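Local coordinates for DUF1116 domain-containing protein (Enterococcus faecalis, PDB 3CLQ) that is of unknown function but belongs to the AllG family, named for a subunit of oxamate carbamoyltransferase, and may therefore take part in carbamoyl transfer, at residues 268-273 with 277-282; 253-258 with 414-419; 133-138 with 149-154; 60-65 with 104-109; 318-323 with 382-387. One frame throughout, in Å; residues are numbered along the deposited sequence.

Interaction 1: 268-273 with 277-282; sequences GIRVSG and NHWFTG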
# COMPACT_ATOMS: atom_id res chain seq x y z
N GLY B 268 28.10 -15.36 -2.43
CA GLY B 268 28.01 -16.54 -3.26
C GLY B 268 26.86 -16.53 -4.25
O GLY B 268 25.71 -16.22 -3.91
N ILE B 269 27.17 -16.91 -5.48
CA ILE B 269 26.18 -16.92 -6.53
C ILE B 269 26.17 -18.25 -7.27
O ILE B 269 27.11 -19.02 -7.17
CB ILE B 269 26.40 -15.77 -7.51
CG1 ILE B 269 27.68 -15.99 -8.31
CG2 ILE B 269 26.47 -14.46 -6.74
CD1 ILE B 269 27.85 -15.05 -9.48
N ARG B 270 25.10 -18.50 -8.01
CA ARG B 270 24.98 -19.66 -8.87
C ARG B 270 24.60 -19.13 -10.24
O ARG B 270 23.95 -18.08 -10.32
CB ARG B 270 23.91 -20.58 -8.33
CG ARG B 270 24.17 -20.94 -6.88
CD ARG B 270 23.36 -22.12 -6.48
NE ARG B 270 21.95 -21.78 -6.62
CZ ARG B 270 20.94 -22.61 -6.39
NH1 ARG B 270 21.18 -23.87 -6.02
NH2 ARG B 270 19.70 -22.17 -6.55
N VAL B 271 25.02 -19.79 -11.31
CA VAL B 271 24.56 -19.38 -12.63
C VAL B 271 23.91 -20.54 -13.36
O VAL B 271 24.27 -21.70 -13.19
CB VAL B 271 25.64 -18.68 -13.47
CG1 VAL B 271 26.41 -17.69 -12.60
CG2 VAL B 271 26.61 -19.68 -14.10
N SER B 272 22.90 -20.21 -14.14
CA SER B 272 22.01 -21.21 -14.68
C SER B 272 22.79 -22.24 -15.46
O SER B 272 22.63 -23.43 -15.24
CB SER B 272 20.98 -20.54 -15.57
OG SER B 272 20.10 -21.52 -16.12
N GLY B 273 23.65 -21.77 -16.36
CA GLY B 273 24.38 -22.67 -17.25
C GLY B 273 25.45 -23.52 -16.57
O GLY B 273 26.07 -24.37 -17.20
N ASN B 277 24.35 -27.10 -7.33
CA ASN B 277 24.81 -26.32 -6.19
C ASN B 277 26.29 -25.95 -6.34
O ASN B 277 27.02 -25.90 -5.37
CB ASN B 277 24.52 -27.05 -4.88
CG ASN B 277 23.02 -27.22 -4.62
OD1 ASN B 277 22.21 -26.36 -4.98
ND2 ASN B 277 22.64 -28.32 -3.98
N HIS B 278 26.71 -25.71 -7.58
CA HIS B 278 28.04 -25.17 -7.87
C HIS B 278 28.08 -23.67 -7.50
O HIS B 278 27.38 -22.85 -8.09
CB HIS B 278 28.39 -25.37 -9.35
CG HIS B 278 29.86 -25.39 -9.61
ND1 HIS B 278 30.68 -24.29 -9.39
CD2 HIS B 278 30.68 -26.38 -10.05
CE1 HIS B 278 31.93 -24.60 -9.69
NE2 HIS B 278 31.95 -25.86 -10.11
N TRP B 279 28.90 -23.34 -6.50
CA TRP B 279 28.90 -21.99 -5.91
C TRP B 279 30.12 -21.21 -6.35
O TRP B 279 31.20 -21.77 -6.44
CB TRP B 279 28.95 -22.08 -4.38
CG TRP B 279 27.72 -22.56 -3.75
CD1 TRP B 279 27.46 -23.83 -3.33
CD2 TRP B 279 26.55 -21.79 -3.45
NE1 TRP B 279 26.20 -23.90 -2.79
CE2 TRP B 279 25.62 -22.66 -2.86
CE3 TRP B 279 26.20 -20.45 -3.64
CZ2 TRP B 279 24.35 -22.22 -2.44
CZ3 TRP B 279 24.95 -20.03 -3.22
CH2 TRP B 279 24.04 -20.91 -2.63
N PHE B 280 29.96 -19.93 -6.61
CA PHE B 280 31.09 -19.05 -6.86
C PHE B 280 31.10 -18.02 -5.76
O PHE B 280 30.08 -17.38 -5.50
CB PHE B 280 30.95 -18.39 -8.22
CG PHE B 280 31.02 -19.38 -9.34
CD1 PHE B 280 32.24 -19.78 -9.84
CD2 PHE B 280 29.86 -19.93 -9.87
CE1 PHE B 280 32.31 -20.72 -10.87
CE2 PHE B 280 29.92 -20.87 -10.89
CZ PHE B 280 31.15 -21.26 -11.39
N THR B 281 32.24 -17.87 -5.11
CA THR B 281 32.33 -17.24 -3.80
C THR B 281 33.38 -16.15 -3.75
O THR B 281 34.49 -16.28 -4.30
CB THR B 281 32.69 -18.29 -2.72
OG1 THR B 281 33.84 -19.06 -3.12
CG2 THR B 281 31.50 -19.21 -2.48
N GLY B 282 33.04 -15.06 -3.08
CA GLY B 282 34.03 -14.03 -2.84
C GLY B 282 33.81 -13.50 -1.45
O GLY B 282 32.95 -13.98 -0.73
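Strands 268-271 and 280-282 form an antiparallel beta hairpin, their axes 4.8 Å apart at closest and their directions 156° apart. The hydrogen-bonded pair is Ile269 with Phe280: Ile269 N gives to Phe280 O over 2.9 Å, and Phe280 N returns a bond of 3.0 Å to Ile269 O, both in the carbonyl plane. These two residues share one face of the sheet, where Ile269 CG1 lies 4.1 Å from Phe280 CB and both side chains rest on Val408 of helix 407-419. Gly268 and Thr281, the non-hydrogen-bonded pair, belong to the other face. Further along, the chain of Arg270 crosses the Trp279 indole. Arg270 CG sits 4.0 Å from the centroid of the Trp279 six-membered ring, 19° off the normal, a CH-pi contact over the face; CD follows toward the rim. The chain then bends at chi3 (-61°), and NE finds its hydrogen bond on Thr259 OG1; the methylenes make the contact with the ring, and the guanidinium adds at most a weak, long cation-pi attraction. Trp279 NE1 is bonded to Glu98 OE1. Gly268, whose lack of a side chain leaves room for the Trp279 ring, brings its CA to 3.2 Å from Phe280 O in a CA-H...O contact.

Interaction 2: 253-258 with 414-419; sequences NSTIVT and KALVAT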
# COMPACT_ATOMS: atom_id res chain seq x y z
N ASN B 253 24.10 -23.77 -21.18
CA ASN B 253 24.65 -22.58 -21.83
C ASN B 253 24.23 -21.23 -21.24
O ASN B 253 24.78 -20.22 -21.64
CB ASN B 253 24.38 -22.56 -23.34
CG ASN B 253 24.97 -23.78 -24.06
OD1 ASN B 253 26.12 -24.16 -23.85
ND2 ASN B 253 24.17 -24.38 -24.94
N SER B 254 23.27 -21.19 -20.32
CA SER B 254 22.81 -19.88 -19.79
C SER B 254 23.76 -19.18 -18.80
O SER B 254 24.26 -19.78 -17.84
CB SER B 254 21.43 -19.99 -19.16
OG SER B 254 21.14 -18.83 -18.37
N THR B 255 23.97 -17.88 -19.00
CA THR B 255 24.85 -17.12 -18.12
C THR B 255 24.04 -16.25 -17.17
O THR B 255 24.53 -15.21 -16.71
CB THR B 255 25.81 -16.22 -18.91
OG1 THR B 255 25.09 -15.20 -19.63
CG2 THR B 255 26.63 -17.08 -19.91
N ILE B 256 22.81 -16.65 -16.88
CA ILE B 256 21.99 -15.89 -15.95
C ILE B 256 22.25 -16.29 -14.50
O ILE B 256 22.30 -17.48 -14.16
CB ILE B 256 20.49 -16.02 -16.28
CG1 ILE B 256 20.26 -15.55 -17.72
CG2 ILE B 256 19.65 -15.21 -15.31
CD1 ILE B 256 18.85 -15.12 -18.01
N VAL B 257 22.43 -15.28 -13.66
CA VAL B 257 22.61 -15.49 -12.22
C VAL B 257 21.32 -15.96 -11.59
O VAL B 257 20.31 -15.31 -11.70
CB VAL B 257 23.01 -14.18 -11.52
CG1 VAL B 257 23.13 -14.39 -10.03
CG2 VAL B 257 24.34 -13.70 -12.05
N THR B 258 21.31 -17.10 -10.91
CA THR B 258 20.05 -17.54 -10.32
C THR B 258 20.00 -17.52 -8.79
O THR B 258 19.01 -17.97 -8.20
CB THR B 258 19.70 -18.92 -10.79
OG1 THR B 258 20.76 -19.81 -10.43
CG2 THR B 258 19.56 -18.90 -12.29
N LYS B 414 34.75 -18.12 -16.50
CA LYS B 414 35.80 -19.08 -16.80
C LYS B 414 35.23 -20.50 -16.68
O LYS B 414 35.55 -21.38 -17.48
CB LYS B 414 36.99 -18.85 -15.87
CG LYS B 414 38.23 -19.62 -16.26
CD LYS B 414 39.28 -19.51 -15.18
CE LYS B 414 40.39 -20.52 -15.36
NZ LYS B 414 41.37 -20.13 -16.43
N ALA B 415 34.36 -20.71 -15.70
CA ALA B 415 33.70 -22.00 -15.56
C ALA B 415 32.76 -22.27 -16.75
O ALA B 415 32.64 -23.40 -17.23
CB ALA B 415 32.94 -22.04 -14.26
N LEU B 416 32.09 -21.22 -17.23
CA LEU B 416 31.28 -21.29 -18.43
C LEU B 416 32.08 -21.64 -19.69
O LEU B 416 31.86 -22.69 -20.28
CB LEU B 416 30.56 -19.97 -18.64
CG LEU B 416 29.33 -19.78 -17.72
CD1 LEU B 416 28.89 -18.32 -17.76
CD2 LEU B 416 28.19 -20.74 -18.10
N VAL B 417 33.01 -20.78 -20.10
CA VAL B 417 33.84 -21.11 -21.25
C VAL B 417 34.38 -22.53 -21.19
O VAL B 417 34.80 -23.08 -22.21
CB VAL B 417 35.04 -20.11 -21.46
CG1 VAL B 417 34.62 -18.68 -21.20
CG2 VAL B 417 36.25 -20.48 -20.60
N ALA B 418 34.38 -23.15 -20.00
CA ALA B 418 34.95 -24.49 -19.87
C ALA B 418 33.88 -25.59 -19.98
O ALA B 418 34.20 -26.77 -20.16
CB ALA B 418 35.74 -24.63 -18.56
N THR B 419 32.62 -25.19 -19.89
CA THR B 419 31.50 -26.11 -19.96
C THR B 419 30.94 -26.14 -21.39
O THR B 419 30.77 -27.20 -21.98
CB THR B 419 30.38 -25.65 -18.97
OG1 THR B 419 30.88 -25.72 -17.62
CG2 THR B 419 29.04 -26.46 -19.11
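The hydroxyl OG1 of Thr419 reaches back to Ala415 O over 2.9 Å, tilted from the carbonyl plane, within helix 407-419, whose Leu416 meets Thr255 and Ser254. No hydrogen bond spans the two segments; Leu416 carries the meeting from its side. Its CD1 closes on Thr255 CG2 at 3.4 Å, a tight approach for two methyl groups, with the side chains crossing at about a right angle. The other branch, CD2, comes within 4.1 Å of Ser254 O. Thr255 serves two environments at once. With OG1 set between the backbone N and the carbonyl carbon (chi1 66°), its hydroxyl can bond to Asp370 OD2, while the methyl is left to the leucine. Just before it, Ser254 shapes the loop: OG accepts from Ile256 N at 3.1 Å, an ST turn that bends the chain on its way into strand 257-263. The site thus shows how one leucine of a helix can fill the contact with a loop in which Thr255 OG1, Thr255 N and Ser254 OG have partners of their own. Helix 407-419 meets the loop at Thr255 and Ser254, while Asn14 of helix 6-23 takes the Thr255 N-H and touches Ser254 and Ile256, just ahead of strand 257-263.

Interaction 3: 133-138 with 149-154; sequences EQLAKV and VDRLIW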
# COMPACT_ATOMS: atom_id res chain seq x y z
N GLU B 133 9.86 -13.39 12.77
CA GLU B 133 9.61 -13.07 14.17
C GLU B 133 9.42 -11.59 13.98
O GLU B 133 9.75 -11.09 12.91
CB GLU B 133 10.85 -13.37 14.96
CG GLU B 133 11.48 -14.68 14.51
CD GLU B 133 12.93 -14.80 14.93
OE1 GLU B 133 13.80 -14.66 14.04
OE2 GLU B 133 13.19 -15.04 16.14
N GLN B 134 8.84 -10.84 14.90
CA GLN B 134 8.49 -9.50 14.40
C GLN B 134 9.20 -8.34 15.06
O GLN B 134 9.04 -7.19 14.65
CB GLN B 134 6.96 -9.29 14.35
CG GLN B 134 6.26 -9.96 13.16
CD GLN B 134 5.99 -9.00 11.99
OE1 GLN B 134 5.00 -8.24 11.99
NE2 GLN B 134 6.87 -9.02 10.99
N LEU B 135 9.99 -8.63 16.09
CA LEU B 135 10.62 -7.57 16.86
C LEU B 135 12.02 -7.18 16.34
O LEU B 135 12.46 -7.67 15.29
CB LEU B 135 10.65 -7.94 18.36
CG LEU B 135 9.47 -7.48 19.26
CD1 LEU B 135 9.62 -6.01 19.73
CD2 LEU B 135 8.09 -7.72 18.61
N ALA B 136 12.69 -6.28 17.07
CA ALA B 136 14.08 -5.93 16.82
C ALA B 136 15.02 -6.90 17.58
O ALA B 136 16.08 -7.27 17.06
CB ALA B 136 14.35 -4.50 17.21
N LYS B 137 14.62 -7.32 18.78
CA LYS B 137 15.38 -8.36 19.51
C LYS B 137 14.93 -9.72 18.98
O LYS B 137 13.90 -10.27 19.39
CB LYS B 137 15.16 -8.27 21.03
CG LYS B 137 16.30 -8.88 21.84
CD LYS B 137 15.82 -9.70 23.06
CE LYS B 137 15.88 -8.93 24.40
NZ LYS B 137 14.76 -7.95 24.59
N VAL B 138 15.71 -10.27 18.05
CA VAL B 138 15.21 -11.34 17.20
C VAL B 138 16.34 -12.27 16.79
O VAL B 138 17.48 -11.84 16.65
CB VAL B 138 14.57 -10.74 15.93
CG1 VAL B 138 14.90 -11.54 14.72
CG2 VAL B 138 13.07 -10.60 16.10
N VAL B 149 13.61 -17.34 22.69
CA VAL B 149 13.21 -18.74 22.57
C VAL B 149 11.71 -18.94 22.86
O VAL B 149 11.06 -19.73 22.18
CB VAL B 149 14.10 -19.69 23.38
CG1 VAL B 149 14.25 -19.19 24.78
CG2 VAL B 149 13.53 -21.10 23.36
N ASP B 150 11.18 -18.21 23.84
CA ASP B 150 9.73 -18.18 24.08
C ASP B 150 8.92 -17.81 22.83
O ASP B 150 7.98 -18.51 22.46
CB ASP B 150 9.39 -17.19 25.19
CG ASP B 150 10.01 -17.55 26.51
OD1 ASP B 150 9.99 -18.73 26.90
OD2 ASP B 150 10.52 -16.63 27.17
N ARG B 151 9.26 -16.69 22.19
CA ARG B 151 8.55 -16.29 20.98
C ARG B 151 8.63 -17.33 19.86
O ARG B 151 7.66 -17.57 19.15
CB ARG B 151 9.06 -14.97 20.45
CG ARG B 151 8.34 -14.52 19.16
CD ARG B 151 8.77 -13.13 18.84
NE ARG B 151 9.15 -12.50 20.10
CZ ARG B 151 8.67 -11.36 20.56
NH1 ARG B 151 7.79 -10.65 19.84
NH2 ARG B 151 9.09 -10.90 21.73
N LEU B 152 9.80 -17.94 19.70
CA LEU B 152 9.96 -19.04 18.76
C LEU B 152 8.99 -20.20 19.05
O LEU B 152 8.47 -20.83 18.12
CB LEU B 152 11.39 -19.57 18.80
CG LEU B 152 12.38 -18.95 17.83
CD1 LEU B 152 12.96 -20.07 17.00
CD2 LEU B 152 11.73 -17.94 16.90
N ILE B 153 8.77 -20.49 20.33
CA ILE B 153 7.86 -21.57 20.74
C ILE B 153 6.40 -21.17 20.53
O ILE B 153 5.58 -21.99 20.10
CB ILE B 153 8.09 -21.96 22.22
CG1 ILE B 153 9.45 -22.65 22.35
CG2 ILE B 153 6.99 -22.89 22.72
CD1 ILE B 153 9.98 -22.64 23.74
N TRP B 154 6.09 -19.92 20.83
CA TRP B 154 4.79 -19.35 20.57
C TRP B 154 4.46 -19.46 19.09
O TRP B 154 3.37 -19.85 18.70
CB TRP B 154 4.77 -17.89 21.01
CG TRP B 154 3.46 -17.21 20.79
CD1 TRP B 154 2.39 -17.17 21.64
CD2 TRP B 154 3.07 -16.44 19.64
NE1 TRP B 154 1.37 -16.44 21.09
CE2 TRP B 154 1.76 -15.98 19.86
CE3 TRP B 154 3.71 -16.11 18.44
CZ2 TRP B 154 1.08 -15.21 18.93
CZ3 TRP B 154 3.02 -15.33 17.51
CH2 TRP B 154 1.73 -14.90 17.76
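Leu135 lies over the guanidinium of Arg151, with CB above one face of the planar group and the branch CD2 3.2 Å from NH1, a close approach. The two side chains cross at about a right angle, and CG of the leucine is only 3.6 Å from the same nitrogen. Arg151 gets there by stretching out from its helix: CG is anti to the backbone N (chi1 179°) and the chain runs straight on before it turns at chi3, which swings the flat end under the leucine. Nearer the helix, its CD passes 4.4 Å from Glu133 CB, so the aliphatic portion of the arginine is used as well.

Glu133 makes the second half of the contact, though not as a salt bridge, since its OE2 stays 6.2 Å from Arg151 NE. The carboxylate instead turns back on its own loop, OE2 accepting from Leu139 N and OE1, weakly, from Arg140 N. Glu133 OE2 also lies 3.3 Å from Leu152 CD2, and the two side chains cross obliquely. The example illustrates an acid that bonds to its own loop while a neighbouring helix lays a leucine methyl against it.

Helix 146-168 is thereby joined to the loop that follows strand 126-130. Arg151 also touches Phe225 of helix 216-226, and Leu152 reaches Phe72 of helix 60-73, which places the contact where three helices come together.

Interaction 4: 60-65 with 104-109; sequences GPMKGA and SMAGVT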
# COMPACT_ATOMS: atom_id res chain seq x y z
N GLY B 60 30.06 -13.85 14.33
CA GLY B 60 29.37 -13.54 15.58
C GLY B 60 27.87 -13.79 15.52
O GLY B 60 27.38 -14.77 16.07
N PRO B 61 27.12 -12.91 14.84
CA PRO B 61 25.67 -12.99 14.87
C PRO B 61 25.07 -14.35 14.45
O PRO B 61 24.03 -14.76 15.00
CB PRO B 61 25.24 -11.89 13.89
CG PRO B 61 26.37 -10.94 13.89
CD PRO B 61 27.59 -11.79 14.01
N MSE B 62 25.69 -15.04 13.50
CA MSE B 62 25.14 -16.31 13.01
C MSE B 62 25.41 -17.47 13.96
O MSE B 62 24.59 -18.39 14.06
CB MSE B 62 25.67 -16.64 11.62
CG MSE B 62 24.98 -17.84 10.99
SE MSE B 62 25.69 -18.33 9.23
CE MSE B 62 24.80 -16.97 8.11
N LYS B 63 26.54 -17.45 14.65
CA LYS B 63 26.77 -18.43 15.72
C LYS B 63 25.70 -18.29 16.80
O LYS B 63 25.17 -19.28 17.29
CB LYS B 63 28.17 -18.32 16.32
CG LYS B 63 29.28 -18.80 15.42
CD LYS B 63 30.44 -19.30 16.23
CE LYS B 63 31.56 -19.76 15.34
NZ LYS B 63 32.64 -18.73 15.23
N GLY B 64 25.39 -17.06 17.18
CA GLY B 64 24.31 -16.84 18.13
C GLY B 64 23.01 -17.43 17.62
O GLY B 64 22.18 -17.90 18.39
N ALA B 65 22.83 -17.42 16.31
CA ALA B 65 21.62 -17.96 15.71
C ALA B 65 21.56 -19.48 15.86
O ALA B 65 20.60 -20.00 16.40
CB ALA B 65 21.53 -17.57 14.27
N SER B 104 16.28 -15.07 5.67
CA SER B 104 16.55 -13.67 6.00
C SER B 104 17.61 -13.50 7.11
O SER B 104 17.56 -14.17 8.15
CB SER B 104 15.27 -12.97 6.40
OG SER B 104 15.58 -11.64 6.73
N MSE B 105 18.55 -12.56 6.87
CA MSE B 105 19.76 -12.34 7.68
C MSE B 105 20.55 -13.62 8.01
O MSE B 105 21.19 -14.22 7.13
CB MSE B 105 19.45 -11.56 8.96
CG MSE B 105 18.74 -10.23 8.74
SE MSE B 105 19.67 -8.88 7.63
CE MSE B 105 18.81 -9.22 5.87
N ALA B 106 20.54 -14.03 9.27
CA ALA B 106 21.29 -15.22 9.65
C ALA B 106 20.64 -16.43 8.96
O ALA B 106 21.30 -17.43 8.63
CB ALA B 106 21.33 -15.39 11.15
N GLY B 107 19.33 -16.33 8.73
CA GLY B 107 18.61 -17.28 7.90
C GLY B 107 18.45 -18.64 8.55
O GLY B 107 17.95 -19.59 7.92
N VAL B 108 18.84 -18.73 9.81
CA VAL B 108 18.85 -20.03 10.47
C VAL B 108 17.45 -20.58 10.48
O VAL B 108 16.49 -19.86 10.72
CB VAL B 108 19.38 -19.97 11.89
CG1 VAL B 108 19.29 -21.34 12.53
CG2 VAL B 108 20.82 -19.52 11.87
N THR B 109 17.34 -21.87 10.19
CA THR B 109 16.04 -22.51 10.06
C THR B 109 16.17 -23.95 10.50
O THR B 109 16.94 -24.72 9.92
CB THR B 109 15.56 -22.39 8.61
OG1 THR B 109 15.61 -21.01 8.25
CG2 THR B 109 14.16 -22.89 8.43
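A type II' beta turn, Ser104 to Gly107, packs with the residue after it against the first turns of helix 60-73. The turn is closed by a weak bond of 2.9 Å from Gly107 N to Ser104 O, and it places Met105 at a positive phi (48°), an uncommon conformation for a residue with a side chain. Ala106, next in the turn, faces the helix. Its CB lies 3.8 Å from Ala65 CB, two methyl groups meeting end on, and 4.4 Å from CG of Met62, a selenomethionine in this crystal. Met62 runs alongside: CG is anti to the backbone N (chi1 -172°) and the chain continues extended to SE, where a bend at chi3 brings CE to 3.6 Å from Ala106 O. Val108 flanks Ala65 as well, its CB 4.0 Å from the alanine CB; the still shorter distance modelled for its CG2 is doubtful. Beyond Val108, OG1 of Thr109 bonds to Gly107 O over 2.8 Å from above the carbonyl plane, adding a hold on the loop just past the turn.

The polar work is done outside the meeting: the Ala106 backbone bonds to Ala49 and Arg140, and Ser104 OG to Tyr231 OH. What remains between helix and turn is therefore a buried, mainly apolar junction with no hydrogen bond across it, in which the small side chain of Ala106 allows close approach, Met62 CA and Ala106 CA being 5.2 Å apart.

Interaction 5: 318-323 with 382-387; sequences FAMAAA and VINTAI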
# COMPACT_ATOMS: atom_id res chain seq x y z
N PHE B 318 17.14 -3.16 -7.26
CA PHE B 318 16.90 -3.05 -8.70
C PHE B 318 15.63 -2.23 -8.93
O PHE B 318 15.52 -1.51 -9.91
CB PHE B 318 16.75 -4.44 -9.31
CG PHE B 318 18.06 -5.07 -9.73
CD1 PHE B 318 18.18 -5.74 -10.95
CD2 PHE B 318 19.18 -5.02 -8.91
CE1 PHE B 318 19.37 -6.32 -11.34
CE2 PHE B 318 20.38 -5.61 -9.30
CZ PHE B 318 20.48 -6.26 -10.51
N ALA B 319 14.67 -2.34 -8.00
CA ALA B 319 13.42 -1.59 -8.13
C ALA B 319 13.46 -0.29 -7.36
O ALA B 319 12.49 0.41 -7.32
CB ALA B 319 12.24 -2.41 -7.69
N MSE B 320 14.59 0.01 -6.74
CA MSE B 320 14.77 1.26 -6.03
C MSE B 320 13.76 2.34 -6.41
O MSE B 320 13.07 2.87 -5.56
CB MSE B 320 16.18 1.76 -6.32
CG MSE B 320 16.95 2.25 -5.13
SE MSE B 320 18.75 2.78 -5.71
CE MSE B 320 19.06 4.07 -4.25
N ALA B 321 13.67 2.65 -7.70
CA ALA B 321 12.85 3.77 -8.18
C ALA B 321 11.40 3.76 -7.70
O ALA B 321 10.77 4.80 -7.61
CB ALA B 321 12.87 3.84 -9.69
N ALA B 322 10.88 2.57 -7.43
CA ALA B 322 9.47 2.39 -7.07
C ALA B 322 9.19 2.85 -5.64
O ALA B 322 8.04 2.98 -5.26
CB ALA B 322 9.10 0.95 -7.21
N ALA B 323 10.24 3.11 -4.88
CA ALA B 323 10.10 3.26 -3.46
C ALA B 323 10.82 4.49 -2.97
O ALA B 323 11.76 4.37 -2.15
CB ALA B 323 10.66 2.04 -2.79
N VAL B 382 23.58 -3.62 -8.01
CA VAL B 382 23.46 -2.79 -6.84
C VAL B 382 22.46 -3.47 -5.93
O VAL B 382 21.40 -3.86 -6.38
CB VAL B 382 22.87 -1.42 -7.21
CG1 VAL B 382 21.35 -1.53 -7.45
CG2 VAL B 382 23.15 -0.43 -6.12
N ILE B 383 22.80 -3.65 -4.66
CA ILE B 383 21.81 -4.16 -3.74
C ILE B 383 21.65 -3.26 -2.53
O ILE B 383 22.62 -2.80 -1.96
CB ILE B 383 22.06 -5.62 -3.36
CG1 ILE B 383 21.98 -5.80 -1.86
CG2 ILE B 383 23.42 -6.11 -3.82
CD1 ILE B 383 22.39 -7.18 -1.48
N ASN B 384 20.41 -2.97 -2.17
CA ASN B 384 20.14 -2.18 -0.97
C ASN B 384 19.74 -3.17 0.11
O ASN B 384 18.90 -4.04 -0.12
CB ASN B 384 18.98 -1.20 -1.20
CG ASN B 384 19.37 0.05 -2.05
OD1 ASN B 384 18.51 0.64 -2.74
ND2 ASN B 384 20.64 0.47 -1.97
N THR B 385 20.35 -3.06 1.27
CA THR B 385 20.12 -4.03 2.33
C THR B 385 20.30 -3.35 3.68
O THR B 385 20.86 -2.24 3.77
CB THR B 385 21.09 -5.22 2.21
OG1 THR B 385 21.11 -5.95 3.44
CG2 THR B 385 22.51 -4.74 1.94
N ALA B 386 19.82 -4.01 4.73
CA ALA B 386 20.00 -3.51 6.09
C ALA B 386 21.44 -3.69 6.56
O ALA B 386 22.07 -4.71 6.24
CB ALA B 386 19.05 -4.22 7.05
N ILE B 387 21.97 -2.72 7.30
CA ILE B 387 23.26 -2.93 7.98
C ILE B 387 23.05 -3.45 9.42
O ILE B 387 22.24 -2.93 10.18
CB ILE B 387 24.21 -1.70 7.86
CG1 ILE B 387 23.72 -0.52 8.67
CG2 ILE B 387 24.27 -1.18 6.43
CD1 ILE B 387 24.32 0.77 8.18
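Strand 383-388, one of a two-stranded antiparallel pair with 396-402, is met at its start by the loop that leads from helix 309-313 to helix 327-330. Two residues of the loop meet two of the other segment, and in both cases an oxygen faces carbon. Phe318 turns the edge of its ring to Val382 O, which lies near the ring plane with CD2 and CE2 each 3.6 Å away. The same edge brushes the valine side chain, CD2 to CG1 being 4.4 Å. Further on, Met320, a selenomethionine, stretches across Asn384 at about a right angle; its extended chain passes the amide oxygen OD1 with CG at 3.3 Å and SE at 3.7 Å. The amide is presented to it because Asn384 CG stands beside the backbone N, anti to the carbonyl carbon (chi1 -76°). A short 3-10 turn holds the loop, Ala323 N bonding to Met320 O at 2.9 Å, and Ser341 OG binds both Phe318 O and Ala321 N. Asn384 O in turn receives Asn192 ND2. No hydrogen bond crosses between the segments, so their attachment rests on dispersion and probably on weak attraction between oxygen and the slightly positive C-H groups that face it.

How the interactions relate
From the N terminus, interaction 4 closes first, bringing the turn at 104-109 back to helix 60-73, and interaction 3 follows in series with a short loop onto helix 146-168; their centres lie about 13 Å apart. The chain then opens the long loop of interaction 2 at 253-258, which shuts only at the C-terminal helix. Interactions 1 and 5 are both nested within it, one after the other. Interaction 1 touches interaction 2, since their strands are neighbours in one sheet and Phe280 packs on Ala415. Interaction 5 ties the loop 318-323 to the two-stranded pair, whose strand 383-388 comes within about 5 Å (nearest atoms) of interaction 4 without touching it. Interaction 3 lies across the chain's centre from interactions 1 and 2.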